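Local coordinates for foldase protein PrsA (Bacillus subtilis, PDB 4WO7), which assists the folding of secreted proteins after their export from the cell and catalyses cis-trans isomerisation of peptidyl-prolyl bonds, at residues Glu43-Lys48 with Lys243-Glu248; Lys99-Val104 with Val238-Lys243; Lys131-Val136 with Ser191-Thr196. One frame throughout, in Å; residues are numbered along the deposited sequence.

How the contacts relate
Three contacts of one chain illustrate how closures can sit one within another. From the N terminus, helix 21-49 supplies residues 43-48, and contact 1 closes only when the chain returns at 243-248, 195 residues later, tying that helix to the chain leaving helix 231-244. Within that span, residues 99-104, at the end of helix 81-101, meet 238-243 in contact 2. Deeper still, contact 3 joins 131-136 to 191-196 inside the peptidyl-prolyl isomerase domain. The loops thus enclose one another and never cross. Contacts 1 and 2 adjoin, both using helix 231-244 and sharing Lys243, whereas contact 3 stands apart, its nearest atoms about 31 Å from those of contact 2.

Contact 1. Residues Glu43-Lys48 with Lys243-Glu248; sequences EKVLDK and KKADIE
Val45 points both its methyl groups at the chain that leaves helix 231-244, giving one to Ala245 and the other to Ile247. The contact is small and wholly apolar, burying 83 Å² in all. Val45 CG1, anti to the backbone N (chi1 166°), lies 4.2 Å from Ala245 CB. The other branch, CG2, comes to 4.0 Å from Ile247 CD1. One branched side chain thereby spans two residues of the opposite segment that alternate in sequence. The CB of Ala245 points toward the valine's segment. That of Ile247 does not: its CB bond runs across the direction of the contact, and it is the bend at CG1 (chi2 -57°) that brings CD1 over to Val45, the two side chains meeting at a slant.

Backbone hydrogen bonds stay within each segment. Asp47 N to Glu43 O, 3.2 Å, belongs to the helical turn that presents Val45, while a weak bond from Ile247 N to Ala245 O, 3.3 Å, spans the bend where the chain passes from helix to extended form.

Two charged residues of the helix form salt bridges outside the contact: Asp47 with Lys89 of helix 81-101, and Lys44 with Glu23 of the second subunit of the dimer.

Helix 21-49 packs on both helix 81-101 and helix 231-244: Leu46 touches Leu93, Thr94 and Ala97 of the former and Val238 and Val241 of the latter, and Met242 of helix 231-244 packs on both Val45 and Ile247. Thr14 of the second subunit also packs on both Val45 and Ile247, and Glu248 begins the strand 248-249, which pairs antiparallel with a strand of that subunit and carries the sheet across the interface.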
loop_
_atom_site.group_PDB
_atom_site.type_symbol
_atom_site.label_atom_id
_atom_site.label_comp_id
_atom_site.label_asym_id
_atom_site.label_seq_id
_atom_site.Cartn_x
_atom_site.Cartn_y
_atom_site.Cartn_z
ATOM N N GLU A 43 -23.787 4.130 -1.978
ATOM C CA GLU A 43 -24.548 3.697 -0.812
ATOM C C GLU A 43 -25.979 4.216 -0.852
ATOM O O GLU A 43 -26.869 3.614 -0.261
ATOM C CB GLU A 43 -23.855 4.112 0.488
ATOM C CG GLU A 43 -23.953 5.578 0.867
ATOM C CD GLU A 43 -23.047 5.922 2.045
ATOM O OE1 GLU A 43 -22.238 5.059 2.450
ATOM O OE2 GLU A 43 -23.143 7.053 2.567
ATOM N N LYS A 44 -26.205 5.322 -1.553
ATOM C CA LYS A 44 -27.569 5.811 -1.749
ATOM C C LYS A 44 -28.330 4.953 -2.738
ATOM O O LYS A 44 -29.454 4.524 -2.473
ATOM C CB LYS A 44 -27.584 7.247 -2.259
ATOM C CG LYS A 44 -27.515 8.306 -1.199
ATOM C CD LYS A 44 -27.855 9.651 -1.811
ATOM C CE LYS A 44 -27.981 10.713 -0.750
ATOM N NZ LYS A 44 -26.673 10.975 -0.100
ATOM N N VAL A 45 -27.713 4.712 -3.887
ATOM C CA VAL A 45 -28.366 3.965 -4.948
ATOM C C VAL A 45 -28.609 2.540 -4.481
ATOM O O VAL A 45 -29.720 2.027 -4.608
ATOM C CB VAL A 45 -27.542 4.004 -6.257
ATOM C CG1 VAL A 45 -28.030 2.971 -7.268
ATOM C CG2 VAL A 45 -27.597 5.408 -6.853
ATOM N N LEU A 46 -27.581 1.905 -3.928
ATOM C CA LEU A 46 -27.717 0.521 -3.476
ATOM C C LEU A 46 -28.689 0.364 -2.297
ATOM O O LEU A 46 -29.405 -0.633 -2.216
ATOM C CB LEU A 46 -26.353 -0.059 -3.100
ATOM C CG LEU A 46 -25.370 -0.160 -4.269
ATOM C CD1 LEU A 46 -24.045 -0.746 -3.818
ATOM C CD2 LEU A 46 -25.948 -0.958 -5.428
ATOM N N ASP A 47 -28.732 1.335 -1.387
ATOM C CA ASP A 47 -29.631 1.224 -0.238
ATOM C C ASP A 47 -31.083 1.254 -0.665
ATOM O O ASP A 47 -31.957 0.714 0.013
ATOM C CB ASP A 47 -29.398 2.356 0.762
ATOM C CG ASP A 47 -30.262 2.221 2.005
ATOM O OD1 ASP A 47 -30.477 1.080 2.472
ATOM O OD2 ASP A 47 -30.728 3.262 2.518
ATOM N N LYS A 48 -31.334 1.883 -1.803
ATOM C CA LYS A 48 -32.679 1.959 -2.343
ATOM C C LYS A 48 -33.046 0.675 -3.090
ATOM O O LYS A 48 -34.207 0.259 -3.095
ATOM C CB LYS A 48 -32.819 3.189 -3.237
ATOM C CG LYS A 48 -34.219 3.395 -3.769
ATOM C CD LYS A 48 -34.319 4.728 -4.470
ATOM C CE LYS A 48 -35.737 5.010 -4.914
ATOM N NZ LYS A 48 -35.855 6.369 -5.503
ATOM N N LYS A 243 -24.556 2.716 -13.669
ATOM C CA LYS A 243 -24.911 3.197 -15.007
ATOM C C LYS A 243 -26.417 3.155 -15.233
ATOM O O LYS A 243 -26.980 4.068 -15.839
ATOM C CB LYS A 243 -24.210 2.402 -16.112
ATOM C CG LYS A 243 -22.766 2.797 -16.365
ATOM C CD LYS A 243 -22.203 2.016 -17.536
ATOM C CE LYS A 243 -20.827 2.509 -17.931
ATOM N NZ LYS A 243 -20.318 1.752 -19.105
ATOM N N LYS A 244 -27.068 2.099 -14.754
ATOM C CA LYS A 244 -28.505 1.942 -14.956
ATOM C C LYS A 244 -29.278 2.993 -14.165
ATOM O O LYS A 244 -30.479 3.172 -14.368
ATOM C CB LYS A 244 -28.972 0.547 -14.535
ATOM C CG LYS A 244 -28.547 -0.577 -15.465
ATOM C CD LYS A 244 -29.333 -1.858 -15.177
ATOM C CE LYS A 244 -28.478 -2.985 -14.594
ATOM N NZ LYS A 244 -28.531 -3.105 -13.109
ATOM N N ALA A 245 -28.579 3.688 -13.271
ATOM C CA ALA A 245 -29.165 4.773 -12.494
ATOM C C ALA A 245 -28.787 6.062 -13.192
ATOM O O ALA A 245 -27.770 6.106 -13.888
ATOM C CB ALA A 245 -28.644 4.762 -11.059
ATOM N N ASP A 246 -29.577 7.116 -13.015
ATOM C CA ASP A 246 -29.252 8.380 -13.665
ATOM C C ASP A 246 -28.517 9.270 -12.674
ATOM O O ASP A 246 -29.123 10.023 -11.907
ATOM C CB ASP A 246 -30.502 9.089 -14.215
ATOM C CG ASP A 246 -31.669 9.080 -13.249
ATOM O OD1 ASP A 246 -31.674 8.230 -12.334
ATOM O OD2 ASP A 246 -32.581 9.922 -13.408
ATOM N N ILE A 247 -27.191 9.171 -12.725
ATOM C CA ILE A 247 -26.310 10.002 -11.921
ATOM C C ILE A 247 -25.878 11.199 -12.734
ATOM O O ILE A 247 -25.395 11.059 -13.858
ATOM C CB ILE A 247 -25.040 9.272 -11.458
ATOM C CG1 ILE A 247 -25.350 7.839 -11.013
ATOM C CG2 ILE A 247 -24.380 10.058 -10.336
ATOM C CD1 ILE A 247 -26.386 7.738 -9.917
ATOM N N GLU A 248 -26.065 12.374 -12.153
ATOM C CA GLU A 248 -25.672 13.623 -12.779
ATOM C C GLU A 248 -24.840 14.454 -11.809
ATOM O O GLU A 248 -25.364 14.989 -10.830
ATOM C CB GLU A 248 -26.907 14.394 -13.231
ATOM C CG GLU A 248 -26.594 15.657 -13.998
ATOM C CD GLU A 248 -27.842 16.352 -14.501
ATOM O OE1 GLU A 248 -28.953 15.835 -14.251
ATOM O OE2 GLU A 248 -27.710 17.410 -15.152
#

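Contact 2. Residues Lys99-Val104 with Val238-Lys243; sequences KDNIKV and VQKVMK
The C-terminal end of helix 81-101 meets the flank of helix 231-244 where Asn101, the last helical residue, brings the end of its carboxamide up to Val241. The nearest pair is Asn101 ND2 and Val241 CG2, 3.6 Å apart. This methyl sits off the outer end of the amide, raised above its plane and nearer ND2 than OD1, and the two side chains lie nearly perpendicular. The CG of Asn101 stands beside its own backbone N (chi1 -73°), a setting that carries the amide toward the opposite helix.

In the last turn of helix 81-101 a side-chain-to-main-chain hydrogen bond runs from Asn101 ND2 to Ala97 O, four residues back, and Ile102 is the first residue to leave the helical path. The contact thus packs the end of a helix that precedes the four-stranded isomerase sheet in the chain onto one that follows it. An alanine here is likely to leave Ala97 O without that side-chain donor and to open a gap beside Val241 CG2.

At the outer margin Asn101 OD1 comes to 4.1 Å from Lys240 CB, a van der Waals approach. The lysine chain, extended beyond CG, runs antiparallel to the asparagine side chain. Tyr50 and Ala237 also pack on Asn101; Ile102 and Val104 touch helix 216-228, and Ile102 also reaches Ala237.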
loop_
_atom_site.group_PDB
_atom_site.type_symbol
_atom_site.label_atom_id
_atom_site.label_comp_id
_atom_site.label_asym_id
_atom_site.label_seq_id
_atom_site.Cartn_x
_atom_site.Cartn_y
_atom_site.Cartn_z
ATOM N N LYS A 99 -23.407 -9.974 -5.781
ATOM C CA LYS A 99 -24.056 -11.276 -5.885
ATOM C C LYS A 99 -25.101 -11.282 -7.000
ATOM O O LYS A 99 -25.214 -12.254 -7.744
ATOM C CB LYS A 99 -24.676 -11.675 -4.548
ATOM C CG LYS A 99 -23.673 -12.292 -3.582
ATOM C CD LYS A 99 -24.213 -12.365 -2.165
ATOM C CE LYS A 99 -23.163 -12.914 -1.210
ATOM N NZ LYS A 99 -23.661 -12.966 0.188
ATOM N N ASP A 100 -25.870 -10.203 -7.116
ATOM C CA ASP A 100 -26.905 -10.136 -8.148
ATOM C C ASP A 100 -26.322 -9.938 -9.551
ATOM O O ASP A 100 -26.940 -10.336 -10.540
ATOM C CB ASP A 100 -27.912 -9.024 -7.843
ATOM C CG ASP A 100 -28.920 -9.430 -6.784
ATOM O OD1 ASP A 100 -28.497 -9.899 -5.704
ATOM O OD2 ASP A 100 -30.139 -9.289 -7.038
ATOM N N ASN A 101 -25.143 -9.326 -9.634
ATOM C CA ASN A 101 -24.585 -8.914 -10.922
ATOM C C ASN A 101 -23.410 -9.777 -11.390
ATOM O O ASN A 101 -23.115 -9.829 -12.583
ATOM C CB ASN A 101 -24.144 -7.452 -10.840
ATOM C CG ASN A 101 -25.315 -6.493 -10.816
ATOM O OD1 ASN A 101 -25.702 -5.939 -11.844
ATOM N ND2 ASN A 101 -25.913 -6.327 -9.644
ATOM N N ILE A 102 -22.725 -10.437 -10.457
ATOM C CA ILE A 102 -21.657 -11.375 -10.824
ATOM C C ILE A 102 -22.238 -12.712 -11.248
ATOM O O ILE A 102 -23.114 -13.257 -10.575
ATOM C CB ILE A 102 -20.660 -11.630 -9.676
ATOM C CG1 ILE A 102 -19.874 -10.361 -9.362
ATOM C CG2 ILE A 102 -19.695 -12.790 -10.033
ATOM C CD1 ILE A 102 -19.014 -10.470 -8.124
ATOM N N LYS A 103 -21.759 -13.226 -12.375
ATOM C CA LYS A 103 -22.139 -14.552 -12.847
ATOM C C LYS A 103 -20.895 -15.404 -13.109
ATOM O O LYS A 103 -20.021 -14.998 -13.878
ATOM C CB LYS A 103 -23.005 -14.424 -14.096
ATOM C CG LYS A 103 -24.270 -13.637 -13.812
ATOM C CD LYS A 103 -25.121 -13.465 -15.045
ATOM C CE LYS A 103 -26.373 -12.661 -14.733
ATOM N NZ LYS A 103 -27.261 -12.526 -15.916
ATOM N N VAL A 104 -20.802 -16.573 -12.474
ATOM C CA VAL A 104 -19.699 -17.490 -12.764
ATOM C C VAL A 104 -20.159 -18.481 -13.827
ATOM O O VAL A 104 -21.232 -19.081 -13.723
ATOM C CB VAL A 104 -19.176 -18.281 -11.520
ATOM C CG1 VAL A 104 -19.143 -17.393 -10.294
ATOM C CG2 VAL A 104 -20.018 -19.507 -11.194
ATOM N N VAL A 238 -20.759 -3.329 -9.142
ATOM C CA VAL A 238 -21.483 -2.173 -8.620
ATOM C C VAL A 238 -21.649 -1.114 -9.707
ATOM O O VAL A 238 -22.684 -0.457 -9.790
ATOM C CB VAL A 238 -20.762 -1.567 -7.395
ATOM C CG1 VAL A 238 -21.407 -0.245 -6.968
ATOM C CG2 VAL A 238 -20.805 -2.544 -6.234
ATOM N N GLN A 239 -20.627 -0.962 -10.546
ATOM C CA GLN A 239 -20.636 0.072 -11.574
ATOM C C GLN A 239 -21.713 -0.184 -12.627
ATOM O O GLN A 239 -22.205 0.750 -13.264
ATOM C CB GLN A 239 -19.258 0.170 -12.237
ATOM C CG GLN A 239 -18.998 1.472 -12.964
ATOM C CD GLN A 239 -19.121 2.688 -12.067
ATOM O OE1 GLN A 239 -19.089 2.577 -10.841
ATOM N NE2 GLN A 239 -19.262 3.859 -12.678
ATOM N N LYS A 240 -22.070 -1.449 -12.824
ATOM C CA LYS A 240 -23.180 -1.776 -13.714
ATOM C C LYS A 240 -24.491 -1.224 -13.183
ATOM O O LYS A 240 -25.351 -0.780 -13.945
ATOM C CB LYS A 240 -23.319 -3.278 -13.890
ATOM C CG LYS A 240 -22.257 -3.916 -14.726
ATOM C CD LYS A 240 -22.625 -5.360 -14.927
ATOM C CE LYS A 240 -21.644 -6.097 -15.793
ATOM N NZ LYS A 240 -22.114 -7.494 -15.928
ATOM N N VAL A 241 -24.639 -1.266 -11.865
ATOM C CA VAL A 241 -25.850 -0.785 -11.229
ATOM C C VAL A 241 -25.880 0.728 -11.350
ATOM O O VAL A 241 -26.936 1.319 -11.571
ATOM C CB VAL A 241 -25.926 -1.189 -9.741
ATOM C CG1 VAL A 241 -27.229 -0.712 -9.128
ATOM C CG2 VAL A 241 -25.805 -2.693 -9.582
HETATM N N MSE A 242 -24.709 1.345 -11.223
HETATM C CA MSE A 242 -24.602 2.796 -11.220
HETATM C C MSE A 242 -24.918 3.405 -12.589
HETATM O O MSE A 242 -25.487 4.493 -12.663
HETATM C CB MSE A 242 -23.204 3.222 -10.765
HETATM C CG MSE A 242 -22.879 2.888 -9.307
HETATM SE SE MSE A 242 -24.219 3.529 -8.034
HETATM C CE MSE A 242 -24.459 5.306 -8.783
ATOM N N LYS A 243 -24.556 2.716 -13.669
ATOM C CA LYS A 243 -24.911 3.197 -15.007
ATOM C C LYS A 243 -26.417 3.155 -15.233
ATOM O O LYS A 243 -26.980 4.068 -15.839
ATOM C CB LYS A 243 -24.210 2.402 -16.112
ATOM C CG LYS A 243 -22.766 2.797 -16.365
ATOM C CD LYS A 243 -22.203 2.016 -17.536
ATOM C CE LYS A 243 -20.827 2.509 -17.931
ATOM N NZ LYS A 243 -20.318 1.752 -19.105
#

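Contact 3. Residues Lys131-Val136 with Ser191-Thr196; sequences KTAEEV and SDPVKT
Pro193 lays the CB-CG side of its ring over the methyl group of Ala133, with both ring carbons, CB and CG, 3.9 Å from Ala133 CB. The pair joins two parts of the parvulin-type fold of the peptidyl-prolyl isomerase domain: helix 130-142, which follows the first strand of the four-stranded antiparallel sheet, and the approach to the short edge strand 194-195. The backbones come close here, the CA atoms of Ala133 and Pro193 being 6.1 Å apart, consistent with only a methyl and a compact ring lying between them.

Tyr200 of the neighbouring strand 200-207 packs on both residues, so the proline and alanine share one aromatic partner in the sheet. Further along the helix, Val136 turns to Ile125 and Ile202 and continues the packing of helix on strands.

Glu134 CG comes no nearer than 4.5 Å to Pro193 CG, while the carboxylate pairs within its own helix. Lys131 curls back, successive bends (chi1 -50°, chi2 -56°) bringing its NZ round to a salt bridge of 2.9 Å with Glu134 OE2, which it meets on the syn side.

On the proline side, Ser191 OG bonds Ile203 N, tying the loop to strand 200-207. The same hydroxyl donates to the carbonyl just ahead of the proline: Ser191 OG lies 3.2 Å from Asp192 O, standing 42° above the carbonyl plane.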
loop_
_atom_site.group_PDB
_atom_site.type_symbol
_atom_site.label_atom_id
_atom_site.label_comp_id
_atom_site.label_asym_id
_atom_site.label_seq_id
_atom_site.Cartn_x
_atom_site.Cartn_y
_atom_site.Cartn_z
ATOM N N LYS A 131 2.265 -30.380 25.348
ATOM C CA LYS A 131 1.319 -30.775 26.380
ATOM C C LYS A 131 0.001 -30.034 26.155
ATOM O O LYS A 131 -1.077 -30.550 26.459
ATOM C CB LYS A 131 1.895 -30.503 27.769
ATOM C CG LYS A 131 3.310 -31.058 27.934
ATOM C CD LYS A 131 3.430 -32.557 27.647
ATOM C CE LYS A 131 2.716 -33.452 28.641
ATOM N NZ LYS A 131 2.939 -34.887 28.281
ATOM N N THR A 132 0.101 -28.817 25.622
ATOM C CA THR A 132 -1.079 -28.046 25.235
ATOM C C THR A 132 -1.795 -28.755 24.102
ATOM O O THR A 132 -3.020 -28.769 24.039
ATOM C CB THR A 132 -0.722 -26.611 24.763
ATOM O OG1 THR A 132 0.081 -25.959 25.754
ATOM C CG2 THR A 132 -1.988 -25.777 24.511
ATOM N N ALA A 133 -1.019 -29.357 23.211
ATOM C CA ALA A 133 -1.584 -30.082 22.086
ATOM C C ALA A 133 -2.274 -31.358 22.565
ATOM O O ALA A 133 -3.335 -31.725 22.060
ATOM C CB ALA A 133 -0.501 -30.397 21.071
ATOM N N GLU A 134 -1.675 -32.025 23.550
ATOM C CA GLU A 134 -2.233 -33.266 24.077
ATOM C C GLU A 134 -3.470 -32.968 24.919
ATOM O O GLU A 134 -4.352 -33.814 25.062
ATOM C CB GLU A 134 -1.194 -34.026 24.902
ATOM C CG GLU A 134 -0.062 -34.598 24.059
ATOM C CD GLU A 134 1.032 -35.250 24.883
ATOM O OE1 GLU A 134 1.328 -36.439 24.623
ATOM O OE2 GLU A 134 1.619 -34.569 25.753
ATOM N N GLU A 135 -3.527 -31.760 25.472
ATOM C CA GLU A 135 -4.720 -31.287 26.165
ATOM C C GLU A 135 -5.873 -31.188 25.179
ATOM O O GLU A 135 -6.991 -31.623 25.453
ATOM C CB GLU A 135 -4.464 -29.918 26.800
ATOM C CG GLU A 135 -5.674 -29.310 27.501
ATOM C CD GLU A 135 -5.365 -27.961 28.133
ATOM O OE1 GLU A 135 -4.319 -27.369 27.788
ATOM O OE2 GLU A 135 -6.167 -27.493 28.970
ATOM N N VAL A 136 -5.569 -30.623 24.016
ATOM C CA VAL A 136 -6.542 -30.457 22.947
ATOM C C VAL A 136 -6.859 -31.796 22.296
ATOM O O VAL A 136 -7.999 -32.046 21.904
ATOM C CB VAL A 136 -6.030 -29.465 21.883
ATOM C CG1 VAL A 136 -6.968 -29.395 20.683
ATOM C CG2 VAL A 136 -5.829 -28.094 22.501
ATOM N N SER A 191 -4.740 -35.741 12.946
ATOM C CA SER A 191 -3.370 -36.160 13.195
ATOM C C SER A 191 -3.025 -36.121 14.670
ATOM O O SER A 191 -3.832 -35.703 15.498
ATOM C CB SER A 191 -2.394 -35.253 12.446
ATOM O OG SER A 191 -2.421 -33.945 12.996
ATOM N N ASP A 192 -1.815 -36.572 14.982
ATOM C CA ASP A 192 -1.247 -36.411 16.310
ATOM C C ASP A 192 -0.421 -35.133 16.251
ATOM O O ASP A 192 -0.164 -34.629 15.158
ATOM C CB ASP A 192 -0.396 -37.621 16.701
ATOM C CG ASP A 192 -1.227 -38.876 16.909
ATOM O OD1 ASP A 192 -2.359 -38.764 17.426
ATOM O OD2 ASP A 192 -0.746 -39.975 16.559
ATOM N N PRO A 193 -0.016 -34.592 17.412
ATOM C CA PRO A 193 0.708 -33.312 17.408
ATOM C C PRO A 193 1.893 -33.293 16.434
ATOM O O PRO A 193 2.746 -34.182 16.473
ATOM C CB PRO A 193 1.179 -33.181 18.860
ATOM C CG PRO A 193 0.146 -33.918 19.643
ATOM C CD PRO A 193 -0.280 -35.073 18.780
ATOM N N VAL A 194 1.927 -32.279 15.573
ATOM C CA VAL A 194 2.975 -32.134 14.563
ATOM C C VAL A 194 3.847 -30.925 14.867
ATOM O O VAL A 194 3.409 -29.783 14.733
ATOM C CB VAL A 194 2.375 -31.988 13.137
ATOM C CG1 VAL A 194 3.455 -31.683 12.102
ATOM C CG2 VAL A 194 1.587 -33.229 12.745
ATOM N N LYS A 195 5.088 -31.189 15.264
ATOM C CA LYS A 195 6.045 -30.141 15.605
ATOM C C LYS A 195 6.540 -29.411 14.359
ATOM O O LYS A 195 6.974 -30.044 13.396
ATOM C CB LYS A 195 7.231 -30.745 16.370
ATOM C CG LYS A 195 8.393 -29.789 16.621
ATOM C CD LYS A 195 7.957 -28.580 17.434
ATOM C CE LYS A 195 9.112 -27.632 17.706
ATOM N NZ LYS A 195 8.640 -26.375 18.350
ATOM N N THR A 196 6.473 -28.082 14.382
ATOM C CA THR A 196 7.032 -27.262 13.306
ATOM C C THR A 196 7.636 -25.973 13.849
ATOM O O THR A 196 7.780 -25.802 15.062
ATOM C CB THR A 196 5.985 -26.879 12.240
ATOM O OG1 THR A 196 5.040 -25.956 12.800
ATOM C CG2 THR A 196 5.265 -28.102 11.708
#